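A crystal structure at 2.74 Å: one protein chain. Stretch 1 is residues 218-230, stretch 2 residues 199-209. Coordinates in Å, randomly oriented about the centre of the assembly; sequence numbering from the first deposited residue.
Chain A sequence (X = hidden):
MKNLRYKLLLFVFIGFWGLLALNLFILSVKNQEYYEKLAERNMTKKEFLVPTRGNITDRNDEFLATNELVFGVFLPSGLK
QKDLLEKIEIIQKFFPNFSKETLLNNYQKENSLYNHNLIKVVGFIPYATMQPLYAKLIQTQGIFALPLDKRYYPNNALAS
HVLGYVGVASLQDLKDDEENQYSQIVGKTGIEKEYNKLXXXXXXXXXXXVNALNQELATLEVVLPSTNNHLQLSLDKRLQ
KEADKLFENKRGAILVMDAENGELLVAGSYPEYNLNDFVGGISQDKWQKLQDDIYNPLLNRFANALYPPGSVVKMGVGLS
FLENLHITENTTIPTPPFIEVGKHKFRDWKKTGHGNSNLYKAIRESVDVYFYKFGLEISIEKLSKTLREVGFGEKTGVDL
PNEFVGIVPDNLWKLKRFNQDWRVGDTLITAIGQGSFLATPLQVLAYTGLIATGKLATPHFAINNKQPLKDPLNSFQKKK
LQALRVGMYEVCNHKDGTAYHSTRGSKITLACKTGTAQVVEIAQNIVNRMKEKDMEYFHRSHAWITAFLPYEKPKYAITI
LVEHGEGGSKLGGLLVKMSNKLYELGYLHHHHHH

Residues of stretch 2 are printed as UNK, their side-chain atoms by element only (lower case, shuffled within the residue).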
ATOM      1  N   ALA A 218      -4.851 -10.448 -29.032  1.00 80.72           N
ATOM      2  CA  ALA A 218      -4.713  -9.007 -29.188  1.00 76.49           C
ATOM      3  C   ALA A 218      -5.434  -8.239 -28.076  1.00 70.83           C
ATOM      4  O   ALA A 218      -6.504  -8.637 -27.617  1.00 69.61           O
ATOM      5  CB  ALA A 218      -5.242  -8.574 -30.545  1.00 79.76           C
ATOM      6  N   THR A 219      -4.834  -7.139 -27.638  1.00 61.94           N
ATOM      7  CA  THR A 219      -5.545  -6.128 -26.869  1.00 54.10           C
ATOM      8  C   THR A 219      -6.408  -5.363 -27.863  1.00 51.58           C
ATOM      9  O   THR A 219      -5.922  -4.895 -28.876  1.00 51.25           O
ATOM     10  CB  THR A 219      -4.562  -5.171 -26.178  1.00 53.46           C
ATOM     11  OG1 THR A 219      -3.688  -5.917 -25.320  1.00 54.84           O
ATOM     12  CG2 THR A 219      -5.280  -4.180 -25.338  1.00 52.72           C
ATOM     13  N   LEU A 220      -7.700  -5.258 -27.588  1.00 51.00           N
ATOM     14  CA  LEU A 220      -8.633  -4.561 -28.491  1.00 51.17           C
ATOM     15  C   LEU A 220      -8.888  -3.119 -28.076  1.00 46.90           C
ATOM     16  O   LEU A 220      -9.199  -2.273 -28.907  1.00 44.77           O
ATOM     17  CB  LEU A 220      -9.973  -5.299 -28.539  1.00 54.67           C
ATOM     18  CG  LEU A 220      -9.921  -6.758 -29.006  1.00 57.29           C
ATOM     19  CD1 LEU A 220     -11.198  -7.488 -28.653  1.00 58.65           C
ATOM     20  CD2 LEU A 220      -9.648  -6.850 -30.496  1.00 60.16           C
ATOM     21  N   GLU A 221      -8.808  -2.872 -26.773  1.00 44.51           N
ATOM     22  CA  GLU A 221      -9.025  -1.556 -26.183  1.00 42.39           C
ATOM     23  C   GLU A 221      -8.199  -1.467 -24.893  1.00 40.22           C
ATOM     24  O   GLU A 221      -8.025  -2.451 -24.172  1.00 37.23           O
ATOM     25  CB  GLU A 221     -10.517  -1.363 -25.892  1.00 41.77           C
ATOM     26  CG  GLU A 221     -10.922  -0.055 -25.243  1.00 41.65           C
ATOM     27  CD  GLU A 221     -12.461   0.112 -25.142  1.00 42.18           C
ATOM     28  OE1 GLU A 221     -13.228  -0.815 -25.469  1.00 42.32           O
ATOM     29  OE2 GLU A 221     -12.936   1.185 -24.733  1.00 41.55           O
ATOM     30  N   VAL A 222      -7.644  -0.294 -24.636  1.00 40.74           N
ATOM     31  CA  VAL A 222      -7.047   0.006 -23.342  1.00 40.43           C
ATOM     32  C   VAL A 222      -7.525   1.394 -22.951  1.00 41.83           C
ATOM     33  O   VAL A 222      -7.548   2.312 -23.770  1.00 44.30           O
ATOM     34  CB  VAL A 222      -5.499   0.021 -23.336  1.00 39.17           C
ATOM     35  CG1 VAL A 222      -4.996   0.131 -21.915  1.00 37.77           C
ATOM     36  CG2 VAL A 222      -4.929  -1.223 -23.949  1.00 40.14           C
ATOM     37  N   VAL A 223      -7.928   1.523 -21.696  1.00 41.27           N
ATOM     38  CA  VAL A 223      -8.075   2.804 -21.054  1.00 40.98           C
ATOM     39  C   VAL A 223      -7.207   2.731 -19.808  1.00 40.47           C
ATOM     40  O   VAL A 223      -7.381   1.844 -18.988  1.00 44.53           O
ATOM     41  CB  VAL A 223      -9.538   3.055 -20.668  1.00 40.89           C
ATOM     42  CG1 VAL A 223      -9.658   4.270 -19.764  1.00 40.84           C
ATOM     43  CG2 VAL A 223     -10.402   3.228 -21.912  1.00 41.94           C
ATOM     44  N   LEU A 224      -6.262   3.641 -19.656  1.00 39.95           N
ATOM     45  CA  LEU A 224      -5.357   3.591 -18.489  1.00 38.63           C
ATOM     46  C   LEU A 224      -5.953   4.165 -17.202  1.00 37.80           C
ATOM     47  O   LEU A 224      -6.805   5.053 -17.237  1.00 36.18           O
ATOM     48  CB  LEU A 224      -4.062   4.338 -18.794  1.00 37.29           C
ATOM     49  CG  LEU A 224      -3.157   3.759 -19.861  1.00 37.45           C
ATOM     50  CD1 LEU A 224      -2.008   4.735 -20.013  1.00 39.04           C
ATOM     51  CD2 LEU A 224      -2.653   2.375 -19.473  1.00 37.38           C
ATOM     52  N   PRO A 225      -5.487   3.662 -16.053  1.00 38.91           N
ATOM     53  CA  PRO A 225      -5.952   4.199 -14.780  1.00 40.65           C
ATOM     54  C   PRO A 225      -5.195   5.450 -14.431  1.00 44.45           C
ATOM     55  O   PRO A 225      -4.105   5.661 -14.945  1.00 46.07           O
ATOM     56  CB  PRO A 225      -5.593   3.107 -13.795  1.00 38.71           C
ATOM     57  CG  PRO A 225      -4.355   2.508 -14.383  1.00 37.74           C
ATOM     58  CD  PRO A 225      -4.480   2.603 -15.872  1.00 37.99           C
ATOM     59  N   SER A 226      -5.770   6.278 -13.565  1.00 51.10           N
ATOM     60  CA  SER A 226      -5.080   7.460 -13.071  1.00 53.57           C
ATOM     61  C   SER A 226      -3.835   7.016 -12.297  1.00 55.29           C
ATOM     62  O   SER A 226      -3.722   5.868 -11.868  1.00 57.00           O
ATOM     63  CB  SER A 226      -6.002   8.304 -12.185  1.00 54.53           C
ATOM     64  OG  SER A 226      -6.119   7.757 -10.882  1.00 56.76           O
ATOM     65  N   THR A 227      -2.890   7.927 -12.130  1.00 65.40           N
ATOM     66  CA  THR A 227      -1.615   7.570 -11.526  1.00 68.66           C
ATOM     67  C   THR A 227      -1.239   8.484 -10.360  1.00 68.33           C
ATOM     68  O   THR A 227      -1.046   7.999  -9.251  1.00 69.69           O
ATOM     69  CB  THR A 227      -0.496   7.535 -12.589  1.00 70.15           C
ATOM     70  OG1 THR A 227      -0.821   8.448 -13.649  1.00 69.30           O
ATOM     71  CG2 THR A 227      -0.339   6.110 -13.171  1.00 68.34           C
ATOM     72  N   ASN A 228      -1.141   9.793 -10.588  1.00 71.42           N
ATOM     73  CA  ASN A 228      -0.812  10.719  -9.486  1.00 76.00           C
ATOM     74  C   ASN A 228      -2.009  10.869  -8.540  1.00 69.45           C
ATOM     75  O   ASN A 228      -2.804  11.804  -8.649  1.00 62.77           O
ATOM     76  CB  ASN A 228      -0.303  12.085  -9.994  1.00 83.78           C
ATOM     77  CG  ASN A 228       1.168  12.049 -10.431  1.00 93.09           C
ATOM     78  OD1 ASN A 228       1.986  11.299  -9.889  1.00 97.67           O
ATOM     79  ND2 ASN A 228       1.507  12.876 -11.413  1.00102.02           N
ATOM     80  N   ASN A 229      -2.122   9.906  -7.627  1.00 65.93           N
ATOM     81  CA  ASN A 229      -3.198   9.854  -6.649  1.00 60.00           C
ATOM     82  C   ASN A 229      -2.736  10.276  -5.251  1.00 55.87           C
ATOM     83  O   ASN A 229      -3.535  10.311  -4.330  1.00 55.81           O
ATOM     84  CB  ASN A 229      -3.782   8.443  -6.599  1.00 59.13           C
ATOM     85  CG  ASN A 229      -4.403   8.020  -7.932  1.00 62.35           C
ATOM     86  OD1 ASN A 229      -4.952   8.836  -8.691  1.00 55.59           O
ATOM     87  ND2 ASN A 229      -4.322   6.730  -8.219  1.00 66.14           N
ATOM     88  N   HIS A 230      -1.459  10.624  -5.109  1.00 54.36           N
ATOM     89  CA  HIS A 230      -0.873  11.009  -3.809  1.00 55.01           C
ATOM     90  C   HIS A 230      -1.411  12.348  -3.320  1.00 50.18           C
ATOM     91  O   HIS A 230      -1.947  13.141  -4.093  1.00 52.10           O
ATOM     92  CB  HIS A 230       0.644  11.146  -3.929  1.00 59.70           C
ATOM     93  CG  HIS A 230       1.053  12.327  -4.751  1.00 67.24           C
ATOM     94  ND1 HIS A 230       1.033  12.305  -6.132  1.00 69.53           N
ATOM     95  CD2 HIS A 230       1.427  13.580  -4.397  1.00 68.41           C
ATOM     96  CE1 HIS A 230       1.406  13.482  -6.594  1.00 75.21           C
ATOM     97  NE2 HIS A 230       1.653  14.274  -5.562  1.00 75.89           N
ATOM     98  N   UNK A 199      -7.668  10.171  -3.545  1.00 38.46           N
ATOM     99  CA  UNK A 199      -6.758   9.118  -3.064  1.00 38.81           C
ATOM    100  C   UNK A 199      -6.981   7.779  -3.765  1.00 38.95           C
ATOM    101  O   UNK A 199      -6.032   7.026  -4.039  1.00 33.96           O
ATOM    102  c   UNK A 199      -6.907   8.955  -1.547  1.00 37.25           C
ATOM    103  c   UNK A 199      -4.797  10.066  -0.772  1.00 36.01           C
ATOM    104  c   UNK A 199      -6.323  10.135  -0.762  1.00 36.87           C
ATOM    105  c   UNK A 199      -6.860  10.175   0.669  1.00 36.83           C
ATOM    106  N   UNK A 200      -8.246   7.507  -4.059  1.00 40.23           N
ATOM    107  CA  UNK A 200      -8.638   6.259  -4.681  1.00 40.69           C
ATOM    108  C   UNK A 200      -8.244   6.221  -6.145  1.00 40.33           C
ATOM    109  O   UNK A 200      -7.859   5.185  -6.668  1.00 42.95           O
ATOM    110  n   UNK A 200     -11.673   3.275  -3.386  1.00 44.76           N
ATOM    111  c   UNK A 200     -10.149   6.072  -4.571  1.00 39.65           C
ATOM    112  c   UNK A 200     -10.607   4.700  -5.010  1.00 40.77           C
ATOM    113  c   UNK A 200     -11.839   4.258  -4.273  1.00 42.63           C
ATOM    114  o   UNK A 200     -12.925   4.807  -4.476  1.00 39.57           O
ATOM    115  N   UNK A 201      -8.365   7.352  -6.815  1.00 39.79           N
ATOM    116  CA  UNK A 201      -8.084   7.409  -8.242  1.00 41.09           C
ATOM    117  C   UNK A 201      -9.187   6.831  -9.107  1.00 42.14           C
ATOM    118  O   UNK A 201     -10.244   6.477  -8.610  1.00 45.17           O
ATOM    119  N   UNK A 202      -8.931   6.744 -10.409  1.00 44.87           N
ATOM    120  CA  UNK A 202      -9.921   6.275 -11.391  1.00 48.37           C
ATOM    121  C   UNK A 202      -9.487   4.913 -11.926  1.00 47.63           C
ATOM    122  O   UNK A 202      -8.300   4.705 -12.195  1.00 51.53           O
ATOM    123  c   UNK A 202     -10.055   7.251 -12.563  1.00 50.58           C
ATOM    124  c   UNK A 202      -9.720   9.673 -13.185  1.00 57.28           C
ATOM    125  c   UNK A 202     -10.598   9.755 -14.424  1.00 59.58           C
ATOM    126  c   UNK A 202     -10.290   8.695 -12.160  1.00 54.40           C
ATOM    127  n   UNK A 202     -11.912  10.394 -14.123  1.00 60.23           N
ATOM    128  N   UNK A 203     -10.429   3.986 -12.080  1.00 45.20           N
ATOM    129  CA  UNK A 203     -10.110   2.718 -12.718  1.00 45.64           C
ATOM    130  C   UNK A 203      -9.898   2.911 -14.204  1.00 43.87           C
ATOM    131  O   UNK A 203     -10.410   3.848 -14.808  1.00 42.69           O
ATOM    132  c   UNK A 203     -12.543   2.172 -13.113  1.00 52.47           C
ATOM    133  c   UNK A 203     -11.277   1.137 -11.157  1.00 46.63           C
ATOM    134  c   UNK A 203     -11.207   1.650 -12.582  1.00 48.26           C
ATOM    135  N   UNK A 204      -9.132   1.996 -14.773  1.00 42.31           N
ATOM    136  CA  UNK A 204      -9.047   1.856 -16.201  1.00 41.98           C
ATOM    137  C   UNK A 204      -9.511   0.449 -16.473  1.00 41.58           C
ATOM    138  O   UNK A 204      -9.884  -0.290 -15.557  1.00 41.84           O
ATOM    139  N   UNK A 205      -9.492   0.074 -17.736  1.00 39.39           N
ATOM    140  CA  UNK A 205      -9.862  -1.271 -18.107  1.00 39.59           C
ATOM    141  C   UNK A 205      -9.112  -1.697 -19.361  1.00 40.18           C
ATOM    142  O   UNK A 205      -8.553  -0.869 -20.085  1.00 37.93           O
ATOM    143  c   UNK A 205     -12.475   0.744 -19.192  1.00 38.19           C
ATOM    144  c   UNK A 205     -13.013   1.502 -20.209  1.00 39.11           C
ATOM    145  c   UNK A 205     -11.963  -0.519 -19.433  1.00 38.81           C
ATOM    146  o   UNK A 205     -13.600   1.742 -22.511  1.00 44.87           O
ATOM    147  c   UNK A 205     -13.049   0.996 -21.484  1.00 41.22           C
ATOM    148  c   UNK A 205     -12.024  -1.004 -20.724  1.00 39.44           C
ATOM    149  c   UNK A 205     -11.378  -1.368 -18.304  1.00 38.87           C
ATOM    150  c   UNK A 205     -12.546  -0.259 -21.746  1.00 40.50           C
ATOM    151  N   UNK A 206      -9.106  -2.996 -19.607  1.00 41.18           N
ATOM    152  CA  UNK A 206      -8.417  -3.525 -20.759  1.00 44.47           C
ATOM    153  C   UNK A 206      -9.210  -4.672 -21.340  1.00 46.41           C
ATOM    154  O   UNK A 206      -9.415  -5.666 -20.677  1.00 45.62           O
ATOM    155  c   UNK A 206      -7.038  -3.984 -20.324  1.00 46.45           C
ATOM    156  c   UNK A 206      -6.292  -4.789 -21.340  1.00 49.57           C
ATOM    157  n   UNK A 206      -2.613  -5.457 -21.858  1.00 62.68           N
ATOM    158  c   UNK A 206      -4.820  -4.775 -20.973  1.00 50.55           C
ATOM    159  c   UNK A 206      -4.061  -5.799 -21.786  1.00 55.97           C
ATOM    160  N   UNK A 207      -9.689  -4.507 -22.571  1.00 49.41           N
ATOM    161  CA  UNK A 207     -10.511  -5.509 -23.244  1.00 51.43           C
ATOM    162  C   UNK A 207      -9.671  -6.252 -24.279  1.00 54.40           C
ATOM    163  O   UNK A 207      -8.973  -5.635 -25.084  1.00 52.47           O
ATOM    164  c   UNK A 207     -12.601  -5.924 -24.568  1.00 52.54           C
ATOM    165  c   UNK A 207     -13.719  -3.345 -23.622  1.00 55.93           C
ATOM    166  c   UNK A 207     -11.701  -4.867 -23.965  1.00 52.48           C
ATOM    167  c   UNK A 207     -12.526  -4.027 -22.988  1.00 53.73           C
ATOM    168  N   UNK A 208      -9.766  -7.579 -24.267  1.00 58.10           N
ATOM    169  CA  UNK A 208      -8.854  -8.436 -25.016  1.00 64.34           C
ATOM    170  C   UNK A 208      -9.563  -9.550 -25.762  1.00 72.44           C
ATOM    171  O   UNK A 208     -10.553 -10.101 -25.283  1.00 79.67           O
ATOM    172  c   UNK A 208      -6.672  -9.636 -21.074  1.00 74.61           C
ATOM    173  s   UNK A 208      -5.750  -8.885 -22.409  1.00 71.91           S
ATOM    174  c   UNK A 208      -7.056  -8.058 -23.283  1.00 64.95           C
ATOM    175  c   UNK A 208      -7.858  -9.072 -24.061  1.00 64.22           C
ATOM    176  N   UNK A 209      -9.041  -9.887 -26.937  1.00 78.57           N
ATOM    177  CA  UNK A 209      -9.480 -11.072 -27.682  1.00 81.70           C
ATOM    178  C   UNK A 209      -8.906 -12.342 -27.018  1.00 78.84           C
ATOM    179  O   UNK A 209      -7.749 -12.377 -26.596  1.00 69.08           O
ATOM    180  n   UNK A 209     -10.288  -8.892 -33.445  1.00 97.02           N
ATOM    181  n   UNK A 209      -8.677 -10.465 -33.900  1.00 98.53           N
ATOM    182  n   UNK A 209      -9.971 -10.626 -31.985  1.00 93.31           N
ATOM    183  c   UNK A 209      -9.065 -10.976 -29.158  1.00 86.80           C
ATOM    184  c   UNK A 209      -9.643  -9.999 -33.109  1.00 96.27           C
ATOM    185  c   UNK A 209      -9.340 -11.847 -31.503  1.00 92.04           C
ATOM    186  c   UNK A 209      -9.654 -12.076 -30.041  1.00 90.48           C
TER

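Position 199 carries four side-chain carbons, forked at the second. CA-to-CB points away from stretch 1, though one terminal carbon comes back to 3.8 Å from Asn 229 O. The fork identifies Leu 199.

Position 200 has three carbons, the third bearing one oxygen and one nitrogen: an amide, hence Gln 200. Its CA-to-CB bond points away from stretch 1.

Position 201 has no side-chain atoms and a phi of 77°, just past the helix end. An ideal CB would clash, 2.5 Å from Asn 229 ND2 and 2.7 Å from Ser 226 OG. This is Gly 201.

Position 202 shows four carbons in a row ending in nitrogen: Lys 202. Its backbone pairs with Ser 226 twice: Lys 202 N donates to Ser 226 OG (3.0 Å), and Ser 226 N to Lys 202 O (3.3 Å).

At 203 one carbon carries two more, and the CA-to-CB bond points away from stretch 1: Val 203.

Position 204 again lacks a side chain. An ideal CB would fall 2.3 Å from Val 223 O, so the close strand approach leaves no room for one: Gly 204.

Position 205 has one carbon, then a six-carbon ring bearing an oxygen: Tyr 205. Val 223 CB sits over one ring face, 4.1 Å from the Tyr 205 centroid and 21° off the normal, a CH-pi contact. At the ring edge, Tyr 205 OH donates a very short hydrogen bond to Glu 221 OE2 (2.4 Å).

Position 206 is another unbranched four-carbon chain ending in nitrogen, all chi angles t: Lys 206. Its CE passes 3.6 Å from Thr 219 OG1.

At 207 four carbons fork at the first, with one two-carbon arm: Ile 207, whose CD1 is 3.2 Å from Glu 221 OE1.

Position 208 runs two carbons, sulfur, carbon: Met 208, on the same sheet face as Thr 219.

Position 209 has three carbons, a nitrogen, then a carbon with two nitrogens: Arg 209. Its NH2 approaches Leu 220 CD2 (3.6 Å), but the side chain is poorly ordered.

The contact is an antiparallel strand pair extended by a loop. Reciprocal bonds join Tyr 205 and Val 223 (N to O, 3.0 Å each way). At a bulge, Ile 207 O accepts from both Leu 220 N (2.8 Å) and Glu 221 N (3.2 Å), shifting the register by one. Beyond the strands, Ser 226 OG donates to Asn 229 OD1 (2.7 Å) while accepting from Lys 202 N, tying the loop to the turn after the helix.

Stretch 2, residues 199-209: LQGKVGYKIMR
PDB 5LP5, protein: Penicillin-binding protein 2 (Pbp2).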